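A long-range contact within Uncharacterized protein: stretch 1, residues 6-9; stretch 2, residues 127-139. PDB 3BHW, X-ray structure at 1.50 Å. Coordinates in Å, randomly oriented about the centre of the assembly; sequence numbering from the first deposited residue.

Stretch 1 (6-9) PRYK
Stretch 2 127-139: QYLEQCRNRDPLM

Stretch 1 is an irregular segment that lies against the C-terminal end of a helix and the turn that follows. The helix, which begins earlier in the chain, continues through residues 127 to 135. Asp136 (phi/psi -126/91) is the first residue to leave helical geometry, and a type I beta turn runs from Asp136 to Met139, with Met139 N hydrogen-bonded to Asp136 O at 3.1 Å. In register, Pro6 CA is 5.1 Å from Leu138 CA, and Arg7 CA is 6.2 Å from Asp136 CA.

The polar centre is the carboxylate of Asp136 (chi1 t, chi2 2°). Its OD2 accepts two backbone hydrogen bonds. Tyr8 N donates to Asp136 OD2 at 2.9 Å, nearly straight at 167°. Arg7 N donates to Asp136 OD2 at 2.7 Å, but this bond is weak, with an angle of 126°. Arg7 has phi/psi -73/-47, and both amides face the same oxygen. Asp136 OD1 accepts a hydrogen bond from Leu138 N at 3.1 Å, so one carboxylate engages both its own turn and stretch 1.

The aromatic contact centres on Tyr8 (phi/psi -109/130, chi1 m, chi2 -64°). Its CA-to-CB bond points toward stretch 2, and the residue is buried. Cys132 SG (chi1 m) sits over one face of the Tyr8 ring, 3.7 Å from the Tyr8 ring centroid and 9° off the normal. Tyr128 (chi1 t) brings OH to 3.7 Å from Tyr8 CE1.

At the ring's far end, Tyr8 OH accepts a hydrogen bond from Arg7 NE at 3.2 Å. Arg7 is extended, with chi1 to chi3 all t. Arg135 (m, t, m) places NH2 2.9 Å from Tyr8 OH.

Apolar packing completes the contact. Tyr8 CD2 is 3.6 Å from Cys132 CB, and Tyr8 CB is 3.8 Å from Met139 CE. Pro6 CB lies 4.4 Å from Leu138 CB. The CA-to-CB bond of Lys9 points away, and its side chain makes no contact. Together the stretches bury 379 Å².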

# COMPACT_ATOMS: atom_id res chain seq x y z
N PRO A 6 16.12 -10.18 -3.20
CA PRO A 6 16.26 -9.18 -2.15
C PRO A 6 14.97 -9.04 -1.37
O PRO A 6 13.90 -9.02 -1.97
CB PRO A 6 16.54 -7.88 -2.91
CG PRO A 6 16.26 -8.18 -4.38
CD PRO A 6 15.71 -9.58 -4.47
N ARG A 7 15.08 -8.94 -0.05
CA ARG A 7 13.89 -8.94 0.78
C ARG A 7 13.18 -7.61 0.63
O ARG A 7 11.96 -7.56 0.45
CB ARG A 7 14.28 -9.17 2.24
CG ARG A 7 13.08 -9.25 3.15
CD ARG A 7 13.43 -9.62 4.59
NE ARG A 7 12.24 -9.45 5.45
CZ ARG A 7 11.24 -10.33 5.52
NH1 ARG A 7 10.17 -10.09 6.28
NH2 ARG A 7 11.30 -11.47 4.81
N TYR A 8 13.93 -6.53 0.71
CA TYR A 8 13.37 -5.20 0.72
C TYR A 8 13.69 -4.54 -0.59
O TYR A 8 14.83 -4.58 -1.05
CB TYR A 8 13.97 -4.41 1.88
CG TYR A 8 13.58 -5.01 3.23
CD1 TYR A 8 12.25 -5.04 3.65
CD2 TYR A 8 14.55 -5.53 4.07
CE1 TYR A 8 11.89 -5.58 4.89
CE2 TYR A 8 14.22 -6.09 5.29
CZ TYR A 8 12.89 -6.14 5.69
OH TYR A 8 12.63 -6.67 6.92
N LYS A 9 12.67 -3.96 -1.22
CA LYS A 9 12.88 -3.23 -2.46
C LYS A 9 12.19 -1.90 -2.41
O LYS A 9 11.32 -1.69 -1.57
CB LYS A 9 12.43 -4.03 -3.68
CG LYS A 9 11.23 -4.88 -3.52
CD LYS A 9 11.36 -6.00 -4.55
CE LYS A 9 10.72 -7.32 -4.12
NZ LYS A 9 11.06 -8.42 -5.10
N GLN A 127 15.97 4.72 10.98
CA GLN A 127 16.61 3.67 11.74
C GLN A 127 16.10 2.28 11.29
O GLN A 127 16.84 1.30 11.29
CB GLN A 127 16.43 3.93 13.24
CG GLN A 127 17.05 5.26 13.68
CD GLN A 127 16.54 5.78 15.02
OE1 GLN A 127 16.63 7.00 15.31
NE2 GLN A 127 16.06 4.88 15.88
N TYR A 128 14.87 2.23 10.85
CA TYR A 128 14.28 1.01 10.26
C TYR A 128 15.03 0.63 8.99
O TYR A 128 15.36 -0.52 8.79
CB TYR A 128 12.76 1.22 10.02
CG TYR A 128 12.10 0.18 9.12
CD1 TYR A 128 11.82 -1.11 9.59
CD2 TYR A 128 11.78 0.50 7.80
CE1 TYR A 128 11.20 -2.06 8.76
CE2 TYR A 128 11.20 -0.45 6.95
CZ TYR A 128 10.91 -1.71 7.43
OH TYR A 128 10.35 -2.68 6.61
N LEU A 129 15.22 1.61 8.12
CA LEU A 129 16.05 1.36 6.95
C LEU A 129 17.43 0.86 7.30
O LEU A 129 17.91 -0.07 6.69
CB LEU A 129 16.12 2.58 6.06
CG LEU A 129 14.85 2.79 5.24
CD1 LEU A 129 15.11 3.89 4.24
CD2 LEU A 129 14.47 1.51 4.52
N GLU A 130 18.09 1.49 8.27
CA GLU A 130 19.38 0.97 8.79
C GLU A 130 19.32 -0.54 9.14
O GLU A 130 20.18 -1.33 8.71
CB GLU A 130 19.85 1.79 10.01
CG GLU A 130 20.55 3.08 9.62
CD GLU A 130 21.07 3.89 10.81
OE1 GLU A 130 20.27 4.22 11.73
OE2 GLU A 130 22.28 4.24 10.79
N GLN A 131 18.29 -0.94 9.88
CA GLN A 131 18.02 -2.32 10.21
C GLN A 131 17.75 -3.20 8.98
O GLN A 131 18.21 -4.33 8.92
CB GLN A 131 16.80 -2.40 11.12
CG GLN A 131 16.92 -3.37 12.27
CD GLN A 131 17.61 -2.77 13.49
OE1 GLN A 131 18.83 -2.57 13.51
NE2 GLN A 131 16.83 -2.50 14.51
N CYS A 132 16.96 -2.70 8.03
CA CYS A 132 16.62 -3.46 6.83
C CYS A 132 17.90 -3.82 6.09
O CYS A 132 18.04 -4.96 5.65
CB CYS A 132 15.66 -2.68 5.91
SG CYS A 132 13.96 -2.55 6.53
N ARG A 133 18.81 -2.86 5.96
CA ARG A 133 20.12 -3.10 5.31
C ARG A 133 20.92 -4.22 6.01
O ARG A 133 21.45 -5.14 5.36
CB ARG A 133 20.94 -1.80 5.30
CG ARG A 133 20.45 -0.72 4.34
CD ARG A 133 21.10 -0.87 2.97
NE ARG A 133 20.36 -0.13 1.95
CZ ARG A 133 20.54 -0.25 0.64
NH1 ARG A 133 21.46 -1.07 0.16
NH2 ARG A 133 19.81 0.49 -0.19
N ASN A 134 20.99 -4.13 7.34
CA ASN A 134 21.59 -5.15 8.20
C ASN A 134 21.01 -6.52 7.90
O ASN A 134 21.74 -7.51 7.81
CB ASN A 134 21.33 -4.79 9.67
CG ASN A 134 21.97 -5.77 10.64
OD1 ASN A 134 23.07 -6.27 10.40
ND2 ASN A 134 21.28 -6.03 11.75
N ARG A 135 19.69 -6.57 7.75
CA ARG A 135 18.94 -7.82 7.61
C ARG A 135 18.94 -8.35 6.18
O ARG A 135 18.71 -9.54 5.96
CB ARG A 135 17.49 -7.61 8.02
CG ARG A 135 17.19 -7.57 9.49
CD ARG A 135 15.68 -7.67 9.70
NE ARG A 135 14.97 -6.62 8.99
CZ ARG A 135 14.32 -5.61 9.57
NH1 ARG A 135 14.25 -5.50 10.90
NH2 ARG A 135 13.73 -4.71 8.79
N ASP A 136 19.18 -7.46 5.22
CA ASP A 136 19.16 -7.85 3.82
C ASP A 136 20.47 -7.47 3.09
O ASP A 136 20.57 -6.39 2.53
CB ASP A 136 17.93 -7.23 3.14
CG ASP A 136 17.70 -7.75 1.73
OD1 ASP A 136 18.46 -8.62 1.22
OD2 ASP A 136 16.77 -7.23 1.08
N PRO A 137 21.46 -8.38 3.07
CA PRO A 137 22.73 -8.12 2.38
C PRO A 137 22.56 -7.90 0.87
O PRO A 137 23.48 -7.40 0.22
CB PRO A 137 23.54 -9.40 2.63
CG PRO A 137 22.91 -10.04 3.79
CD PRO A 137 21.45 -9.73 3.68
N LEU A 138 21.39 -8.25 0.34
CA LEU A 138 21.12 -8.17 -1.08
C LEU A 138 20.33 -6.91 -1.46
O LEU A 138 20.01 -6.70 -2.63
CB LEU A 138 20.38 -9.43 -1.54
CG LEU A 138 21.11 -10.78 -1.43
CD1 LEU A 138 20.13 -11.93 -1.67
CD2 LEU A 138 22.30 -10.87 -2.38
N MET A 139 19.98 -6.08 -0.47
CA MET A 139 19.24 -4.85 -0.75
C MET A 139 19.86 -4.03 -1.87
O MET A 139 21.07 -3.78 -1.86
CB MET A 139 19.13 -3.99 0.50
CG MET A 139 17.87 -4.23 1.30
SD MET A 139 17.55 -2.90 2.45
CE MET A 139 16.63 -1.77 1.43